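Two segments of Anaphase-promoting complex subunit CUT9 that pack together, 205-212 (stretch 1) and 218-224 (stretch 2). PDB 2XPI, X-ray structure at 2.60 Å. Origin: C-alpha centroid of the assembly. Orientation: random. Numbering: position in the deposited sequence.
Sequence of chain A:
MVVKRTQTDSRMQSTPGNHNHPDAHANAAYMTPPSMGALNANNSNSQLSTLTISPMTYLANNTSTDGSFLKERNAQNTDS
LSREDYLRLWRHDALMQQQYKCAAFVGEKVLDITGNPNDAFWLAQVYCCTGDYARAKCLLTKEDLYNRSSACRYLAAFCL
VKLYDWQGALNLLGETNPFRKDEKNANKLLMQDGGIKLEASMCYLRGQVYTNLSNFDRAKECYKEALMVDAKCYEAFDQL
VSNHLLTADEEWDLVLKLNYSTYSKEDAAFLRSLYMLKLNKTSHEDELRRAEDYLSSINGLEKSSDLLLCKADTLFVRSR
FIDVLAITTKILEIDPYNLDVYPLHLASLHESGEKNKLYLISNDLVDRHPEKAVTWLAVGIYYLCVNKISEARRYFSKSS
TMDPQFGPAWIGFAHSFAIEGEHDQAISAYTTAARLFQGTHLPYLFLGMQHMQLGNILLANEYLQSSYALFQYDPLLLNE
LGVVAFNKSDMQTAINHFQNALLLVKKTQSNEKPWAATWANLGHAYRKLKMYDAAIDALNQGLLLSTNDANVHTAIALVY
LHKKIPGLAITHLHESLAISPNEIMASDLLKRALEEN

Stretch 1 (205-212) LRGQVYTN
Stretch 2 218-224: RAKECYK

Both stretches are helical, with phi/psi near -65/-40; stretch 1 runs 205-212 and stretch 2 runs 218-224. Their axes are nearly antiparallel (170° between N-to-C directions) and approach to 7.9 Å, a close packing that buries 417 Å² over both sides. The register is set where Gly 207 CA lies 4.3 Å from Ala 219 CA. Backbone i to i+4 bonds hold each helix, such as Thr 211 N to Gly 207 O (3.0 Å) and Tyr 223 N to Ala 219 O (2.8 Å).

The absence of a side chain at Gly 207 leaves room for the Tyr 223 ring. Gly 207 CA sits over one face of that ring, 3.9 Å from its centroid and 29° off the normal, a CH-pi contact; an ideal CB on Gly 207 would lie 2.2 Å from Tyr 223 CE1, a clash. Ala 219 points toward stretch 1, its CB 3.7 Å from Gly 207 O and 3.8 Å from Tyr 210 CB.

The second aromatic contact reverses the roles. Tyr 210 (chi1 m, -82°; chi2 -43°) points toward stretch 2 and receives Arg 218 CB over one face, 4.0 Å from the ring centroid and 15° off the normal. Cys 222 (chi1 -45°) approaches this ring obliquely, its SG 3.9 Å from Tyr 210 CE2.

Two hydrogen bonds cross between the stretches, both at the ends of long side chains. Arg 218, with chi1 to chi3 between wells (-134°, 135°, 103°), donates from NH2 to Tyr 210 OH at 2.9 Å with an N-H...acceptor angle of 139°; the hydroxyl lies at the guanidinium edge, near its plane. Tyr 223 (chi1 m, -71°; chi2 -41°) starts sideways, but its OH reaches Gln 208 OE1 at 2.9 Å in a weak hydrogen bond. Gln 208 (m, m, chi3 60°) starts away and folds back to accept it. Within stretch 1, Thr 211 (m) donates from OG1 to Gly 207 O at 3.0 Å.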

# COMPACT_ATOMS: atom_id res chain seq x y z
N LEU A 205 -9.41 -16.17 -9.51
CA LEU A 205 -9.90 -14.80 -9.47
C LEU A 205 -11.41 -14.87 -9.39
O LEU A 205 -12.03 -14.17 -8.58
CB LEU A 205 -9.46 -14.06 -10.72
CG LEU A 205 -8.78 -12.70 -10.55
CD1 LEU A 205 -7.87 -12.65 -9.33
CD2 LEU A 205 -8.01 -12.39 -11.83
N ARG A 206 -11.99 -15.73 -10.20
CA ARG A 206 -13.43 -15.95 -10.16
C ARG A 206 -13.88 -16.42 -8.78
O ARG A 206 -14.96 -16.07 -8.32
CB ARG A 206 -13.86 -16.94 -11.23
CG ARG A 206 -14.95 -16.39 -12.10
CD ARG A 206 -15.73 -17.49 -12.74
NE ARG A 206 -14.80 -18.53 -13.10
CZ ARG A 206 -13.90 -18.43 -14.06
NH1 ARG A 206 -13.81 -17.32 -14.78
NH2 ARG A 206 -13.09 -19.44 -14.29
N GLY A 207 -13.04 -17.22 -8.13
CA GLY A 207 -13.31 -17.64 -6.77
C GLY A 207 -13.36 -16.45 -5.83
O GLY A 207 -14.26 -16.36 -5.00
N GLN A 208 -12.41 -15.53 -5.98
CA GLN A 208 -12.34 -14.34 -5.12
C GLN A 208 -13.58 -13.47 -5.23
O GLN A 208 -14.03 -12.87 -4.25
CB GLN A 208 -11.14 -13.50 -5.50
CG GLN A 208 -9.82 -14.08 -5.06
CD GLN A 208 -9.58 -13.85 -3.59
OE1 GLN A 208 -10.35 -14.30 -2.75
NE2 GLN A 208 -8.51 -13.14 -3.27
N VAL A 209 -14.11 -13.37 -6.45
CA VAL A 209 -15.32 -12.59 -6.70
C VAL A 209 -16.50 -13.24 -5.97
O VAL A 209 -17.19 -12.60 -5.17
CB VAL A 209 -15.64 -12.52 -8.23
CG1 VAL A 209 -17.06 -12.04 -8.46
CG2 VAL A 209 -14.65 -11.61 -8.94
N TYR A 210 -16.71 -14.52 -6.24
CA TYR A 210 -17.83 -15.25 -5.64
C TYR A 210 -17.81 -15.21 -4.12
O TYR A 210 -18.86 -15.20 -3.49
CB TYR A 210 -17.87 -16.68 -6.15
CG TYR A 210 -18.54 -16.77 -7.49
CD1 TYR A 210 -19.70 -16.06 -7.74
CD2 TYR A 210 -18.03 -17.57 -8.50
CE1 TYR A 210 -20.33 -16.13 -8.95
CE2 TYR A 210 -18.66 -17.65 -9.72
CZ TYR A 210 -19.81 -16.92 -9.94
OH TYR A 210 -20.44 -16.99 -11.15
N THR A 211 -16.62 -15.18 -3.53
CA THR A 211 -16.50 -15.03 -2.10
C THR A 211 -17.09 -13.68 -1.67
O THR A 211 -17.79 -13.59 -0.66
CB THR A 211 -15.04 -15.10 -1.67
OG1 THR A 211 -14.51 -16.38 -2.03
CG2 THR A 211 -14.90 -14.91 -0.17
N ASN A 212 -16.80 -12.64 -2.45
CA ASN A 212 -17.25 -11.30 -2.12
C ASN A 212 -18.72 -11.06 -2.41
O ASN A 212 -19.30 -10.12 -1.88
CB ASN A 212 -16.40 -10.24 -2.81
CG ASN A 212 -15.05 -10.06 -2.14
OD1 ASN A 212 -14.96 -9.50 -1.05
ND2 ASN A 212 -13.99 -10.53 -2.80
N ARG A 218 -20.25 -21.50 -5.04
CA ARG A 218 -19.68 -21.33 -6.36
C ARG A 218 -18.20 -20.99 -6.28
O ARG A 218 -17.43 -21.29 -7.21
CB ARG A 218 -20.45 -20.27 -7.14
CG ARG A 218 -20.76 -20.71 -8.55
CD ARG A 218 -22.18 -20.38 -8.91
NE ARG A 218 -22.24 -19.21 -9.77
CZ ARG A 218 -23.11 -19.07 -10.76
NH1 ARG A 218 -23.99 -20.03 -11.02
NH2 ARG A 218 -23.10 -17.96 -11.49
N ALA A 219 -17.82 -20.37 -5.16
CA ALA A 219 -16.44 -19.98 -4.86
C ALA A 219 -15.62 -21.24 -4.62
O ALA A 219 -14.48 -21.35 -5.05
CB ALA A 219 -16.41 -19.11 -3.64
N LYS A 220 -16.23 -22.18 -3.91
CA LYS A 220 -15.62 -23.45 -3.61
C LYS A 220 -15.34 -24.18 -4.91
O LYS A 220 -14.23 -24.64 -5.16
CB LYS A 220 -16.57 -24.25 -2.71
CG LYS A 220 -16.28 -25.73 -2.56
CD LYS A 220 -17.40 -26.40 -1.76
N GLU A 221 -16.35 -24.27 -5.76
CA GLU A 221 -16.21 -24.96 -7.04
C GLU A 221 -15.21 -24.23 -7.89
O GLU A 221 -14.29 -24.82 -8.46
CB GLU A 221 -17.55 -25.01 -7.79
CG GLU A 221 -18.62 -25.78 -7.06
CD GLU A 221 -18.21 -27.21 -6.80
OE1 GLU A 221 -17.39 -27.75 -7.59
OE2 GLU A 221 -18.71 -27.80 -5.82
N CYS A 222 -15.41 -22.92 -7.99
CA CYS A 222 -14.58 -22.13 -8.88
C CYS A 222 -13.06 -22.10 -8.37
O CYS A 222 -12.13 -22.08 -9.18
CB CYS A 222 -15.37 -20.83 -9.39
SG CYS A 222 -17.28 -21.27 -9.97
N TYR A 223 -12.81 -22.28 -7.06
CA TYR A 223 -11.43 -22.51 -6.52
C TYR A 223 -10.91 -23.96 -6.65
O TYR A 223 -9.71 -24.19 -6.73
CB TYR A 223 -11.30 -22.24 -5.00
CG TYR A 223 -11.35 -20.82 -4.49
CD1 TYR A 223 -10.71 -19.78 -5.16
CD2 TYR A 223 -12.03 -20.53 -3.30
CE1 TYR A 223 -10.77 -18.47 -4.66
CE2 TYR A 223 -12.10 -19.25 -2.80
CZ TYR A 223 -11.47 -18.22 -3.49
OH TYR A 223 -11.52 -16.93 -2.99
N LYS A 224 -11.82 -24.94 -6.55
CA LYS A 224 -11.48 -26.33 -6.81
C LYS A 224 -10.97 -26.44 -8.25
O LYS A 224 -10.04 -27.19 -8.56
CB LYS A 224 -12.72 -27.23 -6.66
CG LYS A 224 -12.92 -27.92 -5.29